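PDB 1WPX: carboxypeptidase Y inhibitor, which inhibits the serine protease carboxypeptidase Y specifically and potently, as a member of the phosphatidylethanolamine-binding protein family. Local coordinates for residues P54-P62 against E149-K157; H105-V114 against R186-G197. All coordinates share one frame; numbering follows the deposited sequence.

Contact 1 of 2, residues P54-P62 against E149-K157; sequences PTEKARSKP and EYMGPAPPK. With SO4 (sulfate ion), chain G.
Y150 reaches across to the loop 54-62 and donates its hydroxyl hydrogen to a backbone carbonyl: Y150 OH lies 2.8 Å from A58 O. The hydroxyl approaches from above the carbonyl plane, tilted 39° out of it. Y41 OH is a second hydrogen-bond partner of the same hydroxyl. With CG anti to the backbone N (chi1 180°), the Y150 ring stands out from its own chain and lies under the bend 60-62. One ring face receives two CH-pi contacts from that bend. K61 CA is 3.8 Å from the ring centroid, 14° off the normal, and P62 CD is 4.2 Å from it, further off centre. A58 O and R59 O meet the ring at its edge. The K61 chain crosses Y150 at a slant, with CB near CG of the ring, and its end then leads away; its NZ forms a long, weak ion pair with E115.

Further along, P153 turns its pyrrolidine ring to A58. P153 CD lies 3.4 Å from A58 CB and also packs by A58 O. The same carbonyl takes a CA-H...O contact from G152, whose CA is 3.3 Å from A58 O. T55 closes the end of the contact: its CG2 lies against P153 O. Beyond P153, A154 N donates a hydrogen bond to sulfate O2 at 2.8 Å.

The contact joins the loop before strand 63-69 to the loop between strands 145-148 and 162-170. Strand 208-217 lies beside A58 and P153 through F215, strand 162-170 meets P153 and P155 through Y164, and L113 of strand 110-120 touches Y150.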
loop_
_atom_site.group_PDB
_atom_site.type_symbol
_atom_site.label_atom_id
_atom_site.label_comp_id
_atom_site.label_asym_id
_atom_site.label_seq_id
_atom_site.Cartn_x
_atom_site.Cartn_y
_atom_site.Cartn_z
ATOM N N PRO B 54 17.121 9.973 -1.175
ATOM C CA PRO B 54 18.138 10.845 -1.753
ATOM C C PRO B 54 19.344 10.850 -0.818
ATOM O O PRO B 54 19.213 11.049 0.391
ATOM C CB PRO B 54 17.431 12.195 -1.829
ATOM C CG PRO B 54 16.476 12.138 -0.687
ATOM C CD PRO B 54 15.925 10.742 -0.788
ATOM N N THR B 55 20.512 10.602 -1.393
ATOM C CA THR B 55 21.764 10.556 -0.654
ATOM C C THR B 55 21.925 11.565 0.481
ATOM O O THR B 55 22.309 11.193 1.586
ATOM C CB THR B 55 22.942 10.705 -1.627
ATOM O OG1 THR B 55 23.115 9.476 -2.343
ATOM C CG2 THR B 55 24.220 11.059 -0.886
ATOM N N GLU B 56 21.634 12.833 0.212
ATOM C CA GLU B 56 21.787 13.880 1.223
ATOM C C GLU B 56 20.941 13.685 2.469
ATOM O O GLU B 56 21.254 14.232 3.525
ATOM C CB GLU B 56 21.496 15.263 0.625
ATOM C CG GLU B 56 20.129 15.398 -0.019
ATOM C CD GLU B 56 20.067 14.798 -1.421
ATOM O OE1 GLU B 56 18.961 14.813 -2.007
ATOM O OE2 GLU B 56 21.111 14.325 -1.939
ATOM N N LYS B 57 19.864 12.917 2.357
ATOM C CA LYS B 57 19.015 12.672 3.512
ATOM C C LYS B 57 19.621 11.619 4.436
ATOM O O LYS B 57 19.363 11.622 5.638
ATOM C CB LYS B 57 17.612 12.258 3.065
ATOM C CG LYS B 57 16.727 13.443 2.698
ATOM C CD LYS B 57 15.359 12.992 2.212
ATOM C CE LYS B 57 14.416 14.171 1.984
ATOM N NZ LYS B 57 14.031 14.831 3.267
ATOM N N ALA B 58 20.442 10.734 3.875
ATOM C CA ALA B 58 21.092 9.680 4.647
ATOM C C ALA B 58 22.491 10.134 5.064
ATOM O O ALA B 58 23.405 9.325 5.231
ATOM C CB ALA B 58 21.179 8.412 3.817
ATOM N N ARG B 59 22.636 11.440 5.249
ATOM C CA ARG B 59 23.908 12.050 5.616
ATOM C C ARG B 59 24.358 11.775 7.057
ATOM O O ARG B 59 25.531 11.504 7.299
ATOM C CB ARG B 59 23.815 13.559 5.370
ATOM C CG ARG B 59 25.140 14.274 5.289
ATOM C CD ARG B 59 24.934 15.771 5.118
ATOM N NE ARG B 59 24.004 16.305 6.113
ATOM C CZ ARG B 59 23.967 17.577 6.504
ATOM N NH1 ARG B 59 24.814 18.459 5.988
ATOM N NH2 ARG B 59 23.078 17.968 7.411
ATOM N N SER B 60 23.434 11.845 8.011
ATOM C CA SER B 60 23.772 11.600 9.414
ATOM C C SER B 60 23.304 10.223 9.867
ATOM O O SER B 60 22.648 9.508 9.114
ATOM C CB SER B 60 23.146 12.675 10.303
ATOM O OG SER B 60 23.583 13.966 9.909
ATOM N N LYS B 61 23.641 9.844 11.096
ATOM C CA LYS B 61 23.240 8.538 11.601
ATOM C C LYS B 61 21.736 8.490 11.870
ATOM O O LYS B 61 21.169 9.412 12.453
ATOM C CB LYS B 61 24.015 8.179 12.874
ATOM C CG LYS B 61 23.820 6.724 13.281
ATOM C CD LYS B 61 24.826 6.241 14.314
ATOM C CE LYS B 61 24.534 6.773 15.705
ATOM N NZ LYS B 61 25.458 6.151 16.701
ATOM N N PRO B 62 21.071 7.403 11.441
ATOM C CA PRO B 62 19.630 7.226 11.628
ATOM C C PRO B 62 19.242 6.680 12.997
ATOM O O PRO B 62 20.091 6.215 13.755
ATOM C CB PRO B 62 19.273 6.254 10.517
ATOM C CG PRO B 62 20.453 5.349 10.519
ATOM C CD PRO B 62 21.621 6.314 10.612
ATOM N N GLU B 149 32.638 4.224 12.960
ATOM C CA GLU B 149 31.741 5.376 12.929
ATOM C C GLU B 149 30.881 5.415 11.663
ATOM O O GLU B 149 31.272 4.906 10.612
ATOM C CB GLU B 149 32.533 6.684 13.084
ATOM C CG GLU B 149 33.627 6.936 12.041
ATOM C CD GLU B 149 34.769 5.909 12.069
ATOM O OE1 GLU B 149 35.165 5.466 13.174
ATOM O OE2 GLU B 149 35.285 5.560 10.977
ATOM N N TYR B 150 29.699 6.013 11.780
ATOM C CA TYR B 150 28.771 6.103 10.662
ATOM C C TYR B 150 29.251 6.955 9.498
ATOM O O TYR B 150 29.842 8.018 9.683
ATOM C CB TYR B 150 27.423 6.663 11.125
ATOM C CG TYR B 150 26.405 6.786 10.009
ATOM C CD1 TYR B 150 25.674 5.679 9.582
ATOM C CD2 TYR B 150 26.187 8.003 9.363
ATOM C CE1 TYR B 150 24.745 5.777 8.537
ATOM C CE2 TYR B 150 25.267 8.114 8.319
ATOM C CZ TYR B 150 24.548 6.996 7.913
ATOM O OH TYR B 150 23.625 7.089 6.892
ATOM N N MET B 151 28.966 6.473 8.295
ATOM C CA MET B 151 29.295 7.175 7.065
ATOM C C MET B 151 28.149 6.925 6.084
ATOM O O MET B 151 27.901 5.785 5.692
ATOM C CB MET B 151 30.599 6.660 6.474
ATOM C CG MET B 151 31.090 7.526 5.338
ATOM S SD MET B 151 32.629 6.957 4.628
ATOM C CE MET B 151 31.997 6.137 3.147
ATOM N N GLY B 152 27.449 7.992 5.704
ATOM C CA GLY B 152 26.329 7.871 4.789
ATOM C C GLY B 152 26.660 7.376 3.392
ATOM O O GLY B 152 27.830 7.250 3.032
ATOM N N PRO B 153 25.634 7.092 2.570
ATOM C CA PRO B 153 25.846 6.608 1.204
ATOM C C PRO B 153 26.630 7.616 0.377
ATOM O O PRO B 153 26.452 8.836 0.515
ATOM C CB PRO B 153 24.425 6.421 0.675
ATOM C CG PRO B 153 23.629 6.173 1.906
ATOM C CD PRO B 153 24.196 7.181 2.868
ATOM N N ALA B 154 27.499 7.097 -0.481
ATOM C CA ALA B 154 28.321 7.932 -1.340
ATOM C C ALA B 154 28.673 7.144 -2.593
ATOM O O ALA B 154 29.841 7.069 -2.992
ATOM C CB ALA B 154 29.584 8.346 -0.604
ATOM N N PRO B 155 27.658 6.546 -3.237
ATOM C CA PRO B 155 27.879 5.759 -4.450
ATOM C C PRO B 155 28.460 6.590 -5.594
ATOM O O PRO B 155 28.127 7.768 -5.760
ATOM C CB PRO B 155 26.488 5.221 -4.762
ATOM C CG PRO B 155 25.604 6.334 -4.304
ATOM C CD PRO B 155 26.217 6.711 -2.979
ATOM N N PRO B 156 29.353 5.982 -6.390
ATOM C CA PRO B 156 29.993 6.650 -7.527
ATOM C C PRO B 156 28.973 7.033 -8.598
ATOM O O PRO B 156 28.167 6.208 -9.032
ATOM C CB PRO B 156 30.978 5.597 -8.038
ATOM C CG PRO B 156 31.279 4.782 -6.816
ATOM C CD PRO B 156 29.920 4.638 -6.188
ATOM N N LYS B 157 29.013 8.288 -9.020
ATOM C CA LYS B 157 28.105 8.771 -10.047
ATOM C C LYS B 157 28.100 7.802 -11.226
ATOM O O LYS B 157 29.153 7.441 -11.742
ATOM C CB LYS B 157 28.552 10.160 -10.516
ATOM C CG LYS B 157 27.700 10.753 -11.617
ATOM C CD LYS B 157 28.165 12.151 -11.982
ATOM C CE LYS B 157 27.322 12.721 -13.111
ATOM N NZ LYS B 157 27.351 11.825 -14.305
HETATM S S SO4 G . 29.423 3.411 -0.770
HETATM O O1 SO4 G . 30.779 3.752 -0.305
HETATM O O2 SO4 G . 28.479 4.450 -0.317
HETATM O O3 SO4 G . 29.416 3.337 -2.244
HETATM O O4 SO4 G . 29.032 2.103 -0.217
#

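Contact 2 of 2, residues H105-V114 against R186-G197; sequences HKWSEFCHLV and RPNWGYGTPATG. With SO4 (sulfate ion), chain G.
R186 crosses the F110 ring at a slant and passes C111 O. Its CB lies over one face of the F110 ring, 3.8 Å from the centroid in a CH-pi contact. R186 CG passes C111 O at 3.3 Å. CD meets the same oxygen and also F110 CE1. NE stays close to C111 O, but the angle is too poor for a hydrogen bond. The tip runs on to E149, where R186 NH1 forms a salt bridge with E149 OE2. The guanidinium plane is turned 39° from the F110 ring. Sulfate O1 sits over the centre of the opposite F110 face, so the ring lies between the anion and the aliphatic part of R186. H112 NE2 donates a nearly straight hydrogen bond to sulfate O4, 2.7 Å away, while its ND1 is bonded to M151 O.

C111 meets W189. Its SG, anti to the backbone N (chi1 -161°), is 3.6 Å from the centroid of the six-membered ring of W189, over the face. C111 CB lies over the five-membered ring. V114 CG2 touches W189 CH2 at 3.7 Å. W189 NE1 is hydrogen-bonded to T95 OG1. With an alanine in place of W189, the C111 sulfur would probably lose its aromatic partner, and T95 this hydrogen bond.

One weak backbone hydrogen bond, from C111 N to R186 O, links the segments. E109 and F110 form a G1 bulge opposite D96 of strand 90-96. The loop 186-197 packs on the start of strand 110-120 and on the turn before it, with I148 of strand 145-148 touching C111 and R186, and V198 of helix 198-203 against W189 and E109.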
loop_
_atom_site.group_PDB
_atom_site.type_symbol
_atom_site.label_atom_id
_atom_site.label_comp_id
_atom_site.label_asym_id
_atom_site.label_seq_id
_atom_site.Cartn_x
_atom_site.Cartn_y
_atom_site.Cartn_z
ATOM N N HIS B 105 32.657 -5.689 -7.949
ATOM C CA HIS B 105 32.768 -5.915 -6.513
ATOM C C HIS B 105 34.181 -5.769 -5.951
ATOM O O HIS B 105 34.518 -6.383 -4.939
ATOM C CB HIS B 105 32.218 -7.300 -6.171
ATOM C CG HIS B 105 30.773 -7.472 -6.522
ATOM N ND1 HIS B 105 29.789 -6.623 -6.059
ATOM C CD2 HIS B 105 30.145 -8.390 -7.293
ATOM C CE1 HIS B 105 28.618 -7.011 -6.530
ATOM N NE2 HIS B 105 28.806 -8.080 -7.282
ATOM N N LYS B 106 35.002 -4.952 -6.604
ATOM C CA LYS B 106 36.368 -4.726 -6.149
ATOM C C LYS B 106 36.379 -4.313 -4.677
ATOM O O LYS B 106 37.346 -4.567 -3.959
ATOM C CB LYS B 106 37.039 -3.643 -7.010
ATOM C CG LYS B 106 38.311 -3.032 -6.409
ATOM C CD LYS B 106 39.415 -4.062 -6.164
ATOM C CE LYS B 106 40.053 -4.534 -7.466
ATOM N NZ LYS B 106 40.747 -3.426 -8.188
ATOM N N TRP B 107 35.296 -3.684 -4.229
ATOM C CA TRP B 107 35.192 -3.243 -2.842
ATOM C C TRP B 107 33.928 -3.773 -2.176
ATOM O O TRP B 107 33.543 -3.298 -1.109
ATOM C CB TRP B 107 35.184 -1.714 -2.771
ATOM C CG TRP B 107 36.255 -1.070 -3.586
ATOM C CD1 TRP B 107 37.559 -1.466 -3.684
ATOM C CD2 TRP B 107 36.130 0.103 -4.399
ATOM N NE1 TRP B 107 38.253 -0.611 -4.508
ATOM C CE2 TRP B 107 37.400 0.362 -4.960
ATOM C CE3 TRP B 107 35.067 0.964 -4.707
ATOM C CZ2 TRP B 107 37.638 1.445 -5.812
ATOM C CZ3 TRP B 107 35.306 2.044 -5.556
ATOM C CH2 TRP B 107 36.583 2.272 -6.096
ATOM N N SER B 108 33.295 -4.757 -2.808
ATOM C CA SER B 108 32.055 -5.333 -2.299
ATOM C C SER B 108 32.040 -5.457 -0.784
ATOM O O SER B 108 32.969 -5.998 -0.170
ATOM C CB SER B 108 31.790 -6.702 -2.928
ATOM O OG SER B 108 30.476 -7.157 -2.618
ATOM N N GLU B 109 30.950 -4.958 -0.208
ATOM C CA GLU B 109 30.735 -4.930 1.226
ATOM C C GLU B 109 31.627 -3.843 1.784
ATOM O O GLU B 109 32.734 -4.093 2.245
ATOM C CB GLU B 109 31.041 -6.290 1.851
ATOM C CG GLU B 109 29.933 -7.315 1.617
ATOM C CD GLU B 109 28.964 -7.440 2.786
ATOM O OE1 GLU B 109 28.825 -6.471 3.561
ATOM O OE2 GLU B 109 28.335 -8.513 2.920
ATOM N N PHE B 110 31.128 -2.619 1.684
ATOM C CA PHE B 110 31.809 -1.437 2.182
ATOM C C PHE B 110 31.169 -1.178 3.550
ATOM O O PHE B 110 29.948 -1.024 3.663
ATOM C CB PHE B 110 31.567 -0.274 1.219
ATOM C CG PHE B 110 32.367 0.955 1.530
ATOM C CD1 PHE B 110 31.929 1.867 2.483
ATOM C CD2 PHE B 110 33.550 1.216 0.848
ATOM C CE1 PHE B 110 32.655 3.025 2.749
ATOM C CE2 PHE B 110 34.283 2.371 1.108
ATOM C CZ PHE B 110 33.833 3.278 2.059
ATOM N N CYS B 111 31.999 -1.152 4.587
ATOM C CA CYS B 111 31.524 -0.960 5.951
ATOM C C CYS B 111 31.136 0.484 6.268
ATOM O O CYS B 111 31.983 1.375 6.331
ATOM C CB CYS B 111 32.591 -1.455 6.934
ATOM S SG CYS B 111 31.971 -1.782 8.586
ATOM N N HIS B 112 29.845 0.698 6.488
ATOM C CA HIS B 112 29.333 2.025 6.780
ATOM C C HIS B 112 29.114 2.303 8.263
ATOM O O HIS B 112 29.215 3.449 8.713
ATOM C CB HIS B 112 28.020 2.243 6.021
ATOM C CG HIS B 112 28.209 2.611 4.584
ATOM N ND1 HIS B 112 28.493 3.896 4.179
ATOM C CD2 HIS B 112 28.189 1.858 3.460
ATOM C CE1 HIS B 112 28.638 3.921 2.865
ATOM N NE2 HIS B 112 28.459 2.696 2.405
ATOM N N LEU B 113 28.826 1.258 9.028
ATOM C CA LEU B 113 28.563 1.446 10.444
ATOM C C LEU B 113 28.585 0.130 11.198
ATOM O O LEU B 113 28.217 -0.916 10.656
ATOM C CB LEU B 113 27.204 2.139 10.603
ATOM C CG LEU B 113 26.551 2.449 11.953
ATOM C CD1 LEU B 113 25.908 1.202 12.502
ATOM C CD2 LEU B 113 27.572 3.030 12.915
ATOM N N VAL B 114 29.043 0.197 12.446
ATOM C CA VAL B 114 29.121 -0.961 13.329
ATOM C C VAL B 114 29.103 -0.497 14.777
ATOM O O VAL B 114 30.113 -0.045 15.296
ATOM C CB VAL B 114 30.411 -1.779 13.114
ATOM C CG1 VAL B 114 30.510 -2.863 14.177
ATOM C CG2 VAL B 114 30.406 -2.416 11.748
ATOM N N ARG B 186 37.142 -0.064 5.758
ATOM C CA ARG B 186 35.880 -0.228 5.045
ATOM C C ARG B 186 35.811 -1.127 3.812
ATOM O O ARG B 186 35.083 -2.122 3.813
ATOM C CB ARG B 186 35.320 1.161 4.759
ATOM C CG ARG B 186 35.220 1.922 6.067
ATOM C CD ARG B 186 34.529 3.252 5.986
ATOM N NE ARG B 186 33.957 3.572 7.288
ATOM C CZ ARG B 186 33.794 4.803 7.750
ATOM N NH1 ARG B 186 33.262 4.996 8.946
ATOM N NH2 ARG B 186 34.177 5.841 7.016
ATOM N N PRO B 187 36.546 -0.797 2.740
ATOM C CA PRO B 187 36.448 -1.693 1.583
ATOM C C PRO B 187 36.700 -3.155 1.958
ATOM O O PRO B 187 37.723 -3.488 2.556
ATOM C CB PRO B 187 37.489 -1.127 0.617
ATOM C CG PRO B 187 38.429 -0.352 1.511
ATOM C CD PRO B 187 37.503 0.292 2.489
ATOM N N ASN B 188 35.745 -4.013 1.607
ATOM C CA ASN B 188 35.799 -5.448 1.890
ATOM C C ASN B 188 35.865 -5.720 3.388
ATOM O O ASN B 188 36.181 -6.834 3.810
ATOM C CB ASN B 188 37.010 -6.104 1.216
ATOM C CG ASN B 188 37.164 -5.701 -0.232
ATOM O OD1 ASN B 188 37.781 -4.682 -0.539
ATOM N ND2 ASN B 188 36.595 -6.492 -1.132
ATOM N N TRP B 189 35.552 -4.708 4.191
ATOM C CA TRP B 189 35.605 -4.850 5.641
ATOM C C TRP B 189 37.033 -5.224 6.021
ATOM O O TRP B 189 37.272 -5.904 7.023
ATOM C CB TRP B 189 34.620 -5.927 6.126
ATOM C CG TRP B 189 33.201 -5.438 6.240
ATOM C CD1 TRP B 189 32.456 -4.842 5.260
ATOM C CD2 TRP B 189 32.371 -5.467 7.410
ATOM N NE1 TRP B 189 31.219 -4.494 5.749
ATOM C CE2 TRP B 189 31.140 -4.865 7.064
ATOM C CE3 TRP B 189 32.549 -5.942 8.719
ATOM C CZ2 TRP B 189 30.091 -4.723 7.978
ATOM C CZ3 TRP B 189 31.504 -5.801 9.628
ATOM C CH2 TRP B 189 30.292 -5.195 9.250
ATOM N N GLY B 190 37.975 -4.774 5.195
ATOM C CA GLY B 190 39.379 -5.042 5.437
ATOM C C GLY B 190 39.796 -6.490 5.281
ATOM O O GLY B 190 40.807 -6.903 5.841
ATOM N N TYR B 191 39.033 -7.267 4.521
ATOM C CA TYR B 191 39.358 -8.674 4.311
ATOM C C TYR B 191 40.159 -8.900 3.036
ATOM O O TYR B 191 40.613 -10.012 2.777
ATOM C CB TYR B 191 38.078 -9.513 4.262
ATOM C CG TYR B 191 37.487 -9.806 5.621
ATOM C CD1 TYR B 191 37.985 -10.837 6.408
ATOM C CD2 TYR B 191 36.446 -9.033 6.131
ATOM C CE1 TYR B 191 37.464 -11.094 7.671
ATOM C CE2 TYR B 191 35.919 -9.281 7.395
ATOM C CZ TYR B 191 36.433 -10.311 8.160
ATOM O OH TYR B 191 35.926 -10.547 9.419
ATOM N N GLY B 192 40.329 -7.850 2.238
ATOM C CA GLY B 192 41.084 -7.989 1.006
ATOM C C GLY B 192 40.309 -8.622 -0.139
ATOM O O GLY B 192 40.212 -8.038 -1.218
ATOM N N THR B 193 39.759 -9.814 0.081
ATOM C CA THR B 193 38.996 -10.503 -0.959
ATOM C C THR B 193 37.687 -9.779 -1.291
ATOM O O THR B 193 37.115 -9.094 -0.447
ATOM C CB THR B 193 38.674 -11.951 -0.542
ATOM O OG1 THR B 193 37.945 -11.947 0.689
ATOM C CG2 THR B 193 39.953 -12.739 -0.355
ATOM N N PRO B 194 37.205 -9.917 -2.539
ATOM C CA PRO B 194 35.960 -9.272 -2.977
ATOM C C PRO B 194 34.703 -10.003 -2.503
ATOM O O PRO B 194 34.722 -11.222 -2.289
ATOM C CB PRO B 194 36.074 -9.290 -4.507
ATOM C CG PRO B 194 37.548 -9.429 -4.757
ATOM C CD PRO B 194 37.952 -10.415 -3.702
ATOM N N ALA B 195 33.618 -9.245 -2.353
ATOM C CA ALA B 195 32.329 -9.785 -1.923
ATOM C C ALA B 195 32.360 -10.432 -0.542
ATOM O O ALA B 195 31.800 -11.513 -0.340
ATOM C CB ALA B 195 31.811 -10.783 -2.956
ATOM N N THR B 196 33.005 -9.771 0.410
ATOM C CA THR B 196 33.082 -10.305 1.763
ATOM C C THR B 196 32.804 -9.201 2.784
ATOM O O THR B 196 33.260 -8.069 2.622
ATOM C CB THR B 196 34.473 -10.928 2.036
ATOM O OG1 THR B 196 35.472 -9.907 1.971
ATOM C CG2 THR B 196 34.796 -12.000 0.997
ATOM N N GLY B 197 32.051 -9.531 3.829
ATOM C CA GLY B 197 31.738 -8.533 4.838
ATOM C C GLY B 197 31.010 -9.053 6.066
ATOM O O GLY B 197 31.503 -9.946 6.757
HETATM S S SO4 G . 29.423 3.411 -0.770
HETATM O O1 SO4 G . 30.779 3.752 -0.305
HETATM O O2 SO4 G . 28.479 4.450 -0.317
HETATM O O3 SO4 G . 29.416 3.337 -2.244
HETATM O O4 SO4 G . 29.032 2.103 -0.217
#

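The centres of contacts 1 and 2 lie about 17 Å apart, yet the two touch. Their segments alternate along the chain: 54-62, 105-114, 149-157, 186-197. All four belong to the phosphatidylethanolamine-binding protein domain. The loop 149-157 is half of contact 1 and also borders contact 2. It leaves strand 145-148, which pairs with strand 110-120 of contact 2. M151 of this loop packs on F110 and R186. One sulfate, probably from the crystallisation liquor, is shared: A154 of contact 1, H112 of contact 2 and Y164 of strand 162-170 all hydrogen-bond to it. One segment of each contact thus supplies a ligand to one anion site, consistent with the pocket of this family.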